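Local coordinates for cytolethal distending toxin subunit B (Escherichia coli, PDB 2F1N), which nicks DNA as the endonuclease subunit of a tripartite toxin and very probably damages the DNA of intoxicated cells, which arrest at G2/M, at residues A19-Q24 against H254-V259; I50-E55 against M181-F186. All blocks are in the same frame, centred on the assembly; numbering follows the deposited sequence.

How the contacts relate
Contact 1 lies within one sheet of the DNase I-like sandwich, whereas contact 2 bridges that sheet and the other one. Their centres are about 7 Å apart, and the backbone joins them directly: strand 18-25 pairs in parallel with strand 50-56, with Trp21 N 2.8 Å from Ala52 O and Ala52 N 2.9 Å from Ala19 O. Toward the C-terminal ends of these strands the polar side chains converge. The Asn22 amide nitrogen hydrogen-bonds both Glu55 OE2 and Asp185 OD2, two carboxylate oxygens 5.1 Å apart. With His254 and its partner Asp222, this cluster is consistent with the active-site cleft of DNase I-like nucleases, so both contacts probably frame the catalytic centre.

Contact 1 (A19-Q24 against H254-V259)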
# COMPACT_ATOMS: atom_id res chain seq x y z
N ALA A 19 -4.94 -1.32 5.12
CA ALA A 19 -4.78 0.11 5.42
C ALA A 19 -3.55 0.67 4.74
O ALA A 19 -2.74 -0.06 4.17
CB ALA A 19 -4.63 0.32 6.99
N THR A 20 -3.44 2.00 4.73
CA THR A 20 -2.28 2.65 4.16
C THR A 20 -1.85 3.78 5.11
O THR A 20 -2.71 4.43 5.72
CB THR A 20 -2.63 3.17 2.75
OG1 THR A 20 -1.51 3.89 2.23
CG2 THR A 20 -3.76 4.22 2.79
N TRP A 21 -0.54 3.95 5.27
CA TRP A 21 -0.04 5.04 6.08
C TRP A 21 1.28 5.61 5.55
O TRP A 21 2.25 4.87 5.33
CB TRP A 21 0.16 4.50 7.53
CG TRP A 21 0.45 5.61 8.53
CD1 TRP A 21 0.02 6.90 8.47
CD2 TRP A 21 1.27 5.51 9.70
NE1 TRP A 21 0.51 7.62 9.55
CE2 TRP A 21 1.29 6.79 10.32
CE3 TRP A 21 2.00 4.47 10.32
CZ2 TRP A 21 1.98 7.04 11.51
CZ3 TRP A 21 2.69 4.71 11.48
CH2 TRP A 21 2.68 5.99 12.08
N ASN A 22 1.33 6.92 5.33
CA ASN A 22 2.58 7.56 5.00
C ASN A 22 3.14 8.02 6.35
O ASN A 22 2.57 8.91 7.00
CB ASN A 22 2.30 8.76 4.07
CG ASN A 22 3.54 9.59 3.74
OD1 ASN A 22 4.50 9.59 4.48
ND2 ASN A 22 3.48 10.33 2.64
N LEU A 23 4.19 7.37 6.80
CA LEU A 23 4.64 7.63 8.16
C LEU A 23 5.70 8.71 8.23
O LEU A 23 6.15 9.04 9.34
CB LEU A 23 5.00 6.35 8.91
CG LEU A 23 6.10 5.41 8.48
CD1 LEU A 23 7.46 6.00 8.91
CD2 LEU A 23 5.93 4.04 9.09
N GLN A 24 6.05 9.29 7.07
CA GLN A 24 6.96 10.45 7.02
C GLN A 24 8.22 10.15 7.81
O GLN A 24 8.66 10.96 8.65
CB GLN A 24 6.24 11.70 7.54
CG GLN A 24 5.23 12.22 6.53
CD GLN A 24 4.78 13.68 6.84
OE1 GLN A 24 4.63 14.05 8.01
NE2 GLN A 24 4.63 14.48 5.80
N HIS A 254 0.35 12.68 8.14
CA HIS A 254 -0.68 11.82 7.52
C HIS A 254 -1.27 10.85 8.51
O HIS A 254 -0.58 10.32 9.40
CB HIS A 254 -0.06 11.02 6.34
CG HIS A 254 0.36 11.88 5.19
ND1 HIS A 254 -0.37 11.97 4.03
CD2 HIS A 254 1.44 12.69 5.03
CE1 HIS A 254 0.25 12.78 3.19
NE2 HIS A 254 1.35 13.24 3.78
N PHE A 255 -2.55 10.58 8.35
CA PHE A 255 -3.24 9.66 9.23
C PHE A 255 -3.39 8.35 8.48
O PHE A 255 -3.54 8.37 7.26
CB PHE A 255 -4.64 10.19 9.48
CG PHE A 255 -4.70 11.67 9.80
CD1 PHE A 255 -3.77 12.26 10.66
CD2 PHE A 255 -5.69 12.45 9.24
CE1 PHE A 255 -3.83 13.63 10.94
CE2 PHE A 255 -5.76 13.83 9.51
CZ PHE A 255 -4.84 14.41 10.36
N PRO A 256 -3.34 7.23 9.20
CA PRO A 256 -3.60 5.92 8.61
C PRO A 256 -5.03 5.84 8.18
O PRO A 256 -5.96 6.38 8.87
CB PRO A 256 -3.40 4.92 9.76
CG PRO A 256 -2.84 5.70 10.87
CD PRO A 256 -3.04 7.16 10.64
N VAL A 257 -5.21 5.16 7.05
CA VAL A 257 -6.55 5.06 6.44
C VAL A 257 -6.83 3.62 6.25
O VAL A 257 -6.01 2.91 5.62
CB VAL A 257 -6.61 5.83 5.09
CG1 VAL A 257 -7.96 5.58 4.38
CG2 VAL A 257 -6.46 7.34 5.35
N GLY A 258 -7.98 3.15 6.78
CA GLY A 258 -8.31 1.74 6.73
C GLY A 258 -9.41 1.48 5.70
O GLY A 258 -10.28 2.34 5.48
N VAL A 259 -9.35 0.31 5.08
CA VAL A 259 -10.33 -0.13 4.09
C VAL A 259 -10.84 -1.51 4.46
O VAL A 259 -10.04 -2.44 4.67
CB VAL A 259 -9.66 -0.18 2.67
CG1 VAL A 259 -10.63 -0.71 1.63
CG2 VAL A 259 -9.22 1.22 2.32
O HOH W 1 -1.52 7.97 5.43
O HOH W 2 3.77 14.68 2.51
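Two backbone hydrogen bonds tie Thr20 to Val257 as an antiparallel hydrogen-bonded pair: Thr20 N to Val257 O and Val257 N to Thr20 O, each 2.9 Å. Next to it, Ala19 faces Gly258 in a non-hydrogen-bonded pair with their CA atoms only 4.1 Å apart, and Pro256 CA adds a C-H contact to Thr20 O. Regular pairing stops at the proline. Further on, water 1 bridges the two segments, accepting from Asn22 N and donating to Phe255 O.

One side chain bonds directly across the contact. Trp21 NE1 donates to His254 O over 2.9 Å; the acceptor lies in the indole plane, but the N-H arrives 49° out of the carbonyl plane. With CG anti to the backbone N (chi1 -170°), the indole runs alongside Pro256. Pro256 CG sits 4.0 Å from the centroid of the five-membered ring, almost on its normal, in a CH-pi contact, while Leu23 CB covers the opposite face.

The His254 imidazole is held by a different kind of packing. Asn22 lays its amide nearly parallel to the ring, 11° between planes, and its CB stands 4.1 Å from the ring centroid. The Gln24 amide instead meets the ring edge at a steep angle, near CD2, and water 2 bonds His254 NE2, reaching Gln24 NE2 only weakly. Asn22 OD1 accepts from Gln24 N, two residues on, at 3.0 Å, an Asx turn that steadies the amide.

Outside the segments, His254 ND1 bonds Asp222 OD2, and Gln24 OE1 accepts from the backbone N of Asp253. The imidazole is thus fixed by an acidic partner on one nitrogen and a stacked amide on one face, an arrangement consistent with the His-Asp pair of DNase I-like active sites.

Contact 2 (I50-E55 against M181-F186); sequences ILAVQE and MILGDF
Ala52 and Leu183 touch CB to CB at 3.6 Å, where strand 50-53 of one sheet faces strand 181-183 of the other. The CA atoms of Ala52 and Leu183 are 6.1 Å apart, so the sheets come close here. Leu183 also touches Ala224 of the adjacent strand 222-228.

Gln54, where the chain turns a corner, makes the longer reach. Its CB points at the opposite segment and lies against Asn22 of strand 18-25. CG, anti to the carbonyl carbon (chi1 -53°), is the turning point: the bend at the next torsion (85°) swings CD toward the backbone of Gly184 and Asp185, 4.0 Å from Gly184 CA and 3.9 Å from Asp185 N. One face of the amide lies over Gly184 CA and Asp185 N, tilted against the peptide between them and steeply turned from the Asp185 carboxylate, with planes 78° apart; the hydroxyls of Thr20 and Thr145 are close by. The corner in the backbone below that face is possible because Gly184 is almost fully extended, with no CB to press on Leu183 O.

Asp185, with CG anti to its backbone N, sends its carboxylate past Gln54 to Asn22. The sheets thus meet through one alanine-leucine contact and a buried amide laid on a glycine corner, and the chain beyond Gly184 carries Asp185 to what is probably the catalytic cleft.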
# COMPACT_ATOMS: atom_id res chain seq x y z
N ILE A 50 -3.16 -6.36 5.85
CA ILE A 50 -2.15 -5.80 4.95
C ILE A 50 -2.06 -4.32 5.26
O ILE A 50 -3.08 -3.63 5.32
CB ILE A 50 -2.51 -6.06 3.49
CG1 ILE A 50 -2.36 -7.57 3.21
CG2 ILE A 50 -1.52 -5.33 2.55
CD1 ILE A 50 -3.10 -8.07 2.08
N LEU A 51 -0.84 -3.84 5.50
CA LEU A 51 -0.60 -2.42 5.61
C LEU A 51 0.39 -1.96 4.51
O LEU A 51 1.52 -2.47 4.40
CB LEU A 51 -0.00 -2.07 7.01
CG LEU A 51 0.43 -0.62 7.23
CD1 LEU A 51 -0.80 0.35 7.18
CD2 LEU A 51 1.23 -0.49 8.53
N ALA A 52 -0.02 -0.93 3.75
CA ALA A 52 0.85 -0.29 2.79
C ALA A 52 1.47 0.91 3.49
O ALA A 52 0.78 1.69 4.16
CB ALA A 52 0.06 0.17 1.53
N VAL A 53 2.77 1.05 3.32
CA VAL A 53 3.51 2.14 3.98
C VAL A 53 4.27 2.98 2.94
O VAL A 53 4.90 2.41 1.99
CB VAL A 53 4.53 1.55 5.02
CG1 VAL A 53 5.21 2.71 5.86
CG2 VAL A 53 3.84 0.53 5.94
N GLN A 54 4.24 4.32 3.12
CA GLN A 54 5.06 5.24 2.32
C GLN A 54 5.98 6.06 3.26
O GLN A 54 5.72 6.11 4.46
CB GLN A 54 4.19 6.20 1.46
CG GLN A 54 3.14 5.38 0.60
CD GLN A 54 1.90 5.09 1.41
OE1 GLN A 54 1.47 5.92 2.24
NE2 GLN A 54 1.34 3.86 1.26
N GLU A 55 7.06 6.61 2.69
CA GLU A 55 8.14 7.27 3.49
C GLU A 55 8.49 6.36 4.67
O GLU A 55 8.52 6.78 5.84
CB GLU A 55 7.70 8.66 3.95
CG GLU A 55 7.31 9.52 2.74
CD GLU A 55 7.04 10.98 3.08
OE1 GLU A 55 7.64 11.54 4.05
OE2 GLU A 55 6.28 11.57 2.29
N MET A 181 -5.65 -4.04 -5.52
CA MET A 181 -5.95 -2.84 -4.76
C MET A 181 -4.66 -2.05 -4.64
O MET A 181 -3.66 -2.62 -4.25
CB MET A 181 -6.47 -3.18 -3.36
CG MET A 181 -6.94 -1.91 -2.69
SD MET A 181 -7.56 -2.11 -1.01
CE MET A 181 -8.88 -3.29 -1.26
N ILE A 182 -4.72 -0.78 -5.00
CA ILE A 182 -3.56 0.11 -4.83
C ILE A 182 -3.84 1.02 -3.62
O ILE A 182 -4.83 1.77 -3.60
CB ILE A 182 -3.36 0.98 -6.08
CG1 ILE A 182 -3.35 0.13 -7.38
CG2 ILE A 182 -2.04 1.78 -5.91
CD1 ILE A 182 -3.43 0.94 -8.69
N LEU A 183 -2.97 0.98 -2.62
CA LEU A 183 -3.18 1.73 -1.37
C LEU A 183 -2.04 2.73 -1.30
O LEU A 183 -0.88 2.34 -1.43
CB LEU A 183 -3.03 0.78 -0.19
CG LEU A 183 -4.17 -0.24 -0.04
CD1 LEU A 183 -3.68 -1.59 0.59
CD2 LEU A 183 -5.22 0.42 0.86
N GLY A 184 -2.34 3.99 -1.16
CA GLY A 184 -1.21 4.89 -1.02
C GLY A 184 -1.53 6.32 -0.93
O GLY A 184 -2.70 6.70 -0.73
N ASP A 185 -0.44 7.11 -0.97
CA ASP A 185 -0.53 8.55 -0.98
C ASP A 185 -0.46 8.96 -2.43
O ASP A 185 0.60 8.99 -3.08
CB ASP A 185 0.64 9.14 -0.15
CG ASP A 185 0.65 10.64 -0.14
OD1 ASP A 185 -0.19 11.32 -0.82
OD2 ASP A 185 1.55 11.22 0.52
N PHE A 186 -1.63 9.31 -2.95
CA PHE A 186 -1.74 9.68 -4.36
C PHE A 186 -1.44 11.14 -4.62
O PHE A 186 -1.31 11.56 -5.77
CB PHE A 186 -3.12 9.30 -4.88
CG PHE A 186 -3.34 7.82 -4.95
CD1 PHE A 186 -2.83 7.09 -6.03
CD2 PHE A 186 -4.05 7.15 -3.95
CE1 PHE A 186 -3.02 5.68 -6.08
CE2 PHE A 186 -4.26 5.75 -4.00
CZ PHE A 186 -3.75 5.03 -5.08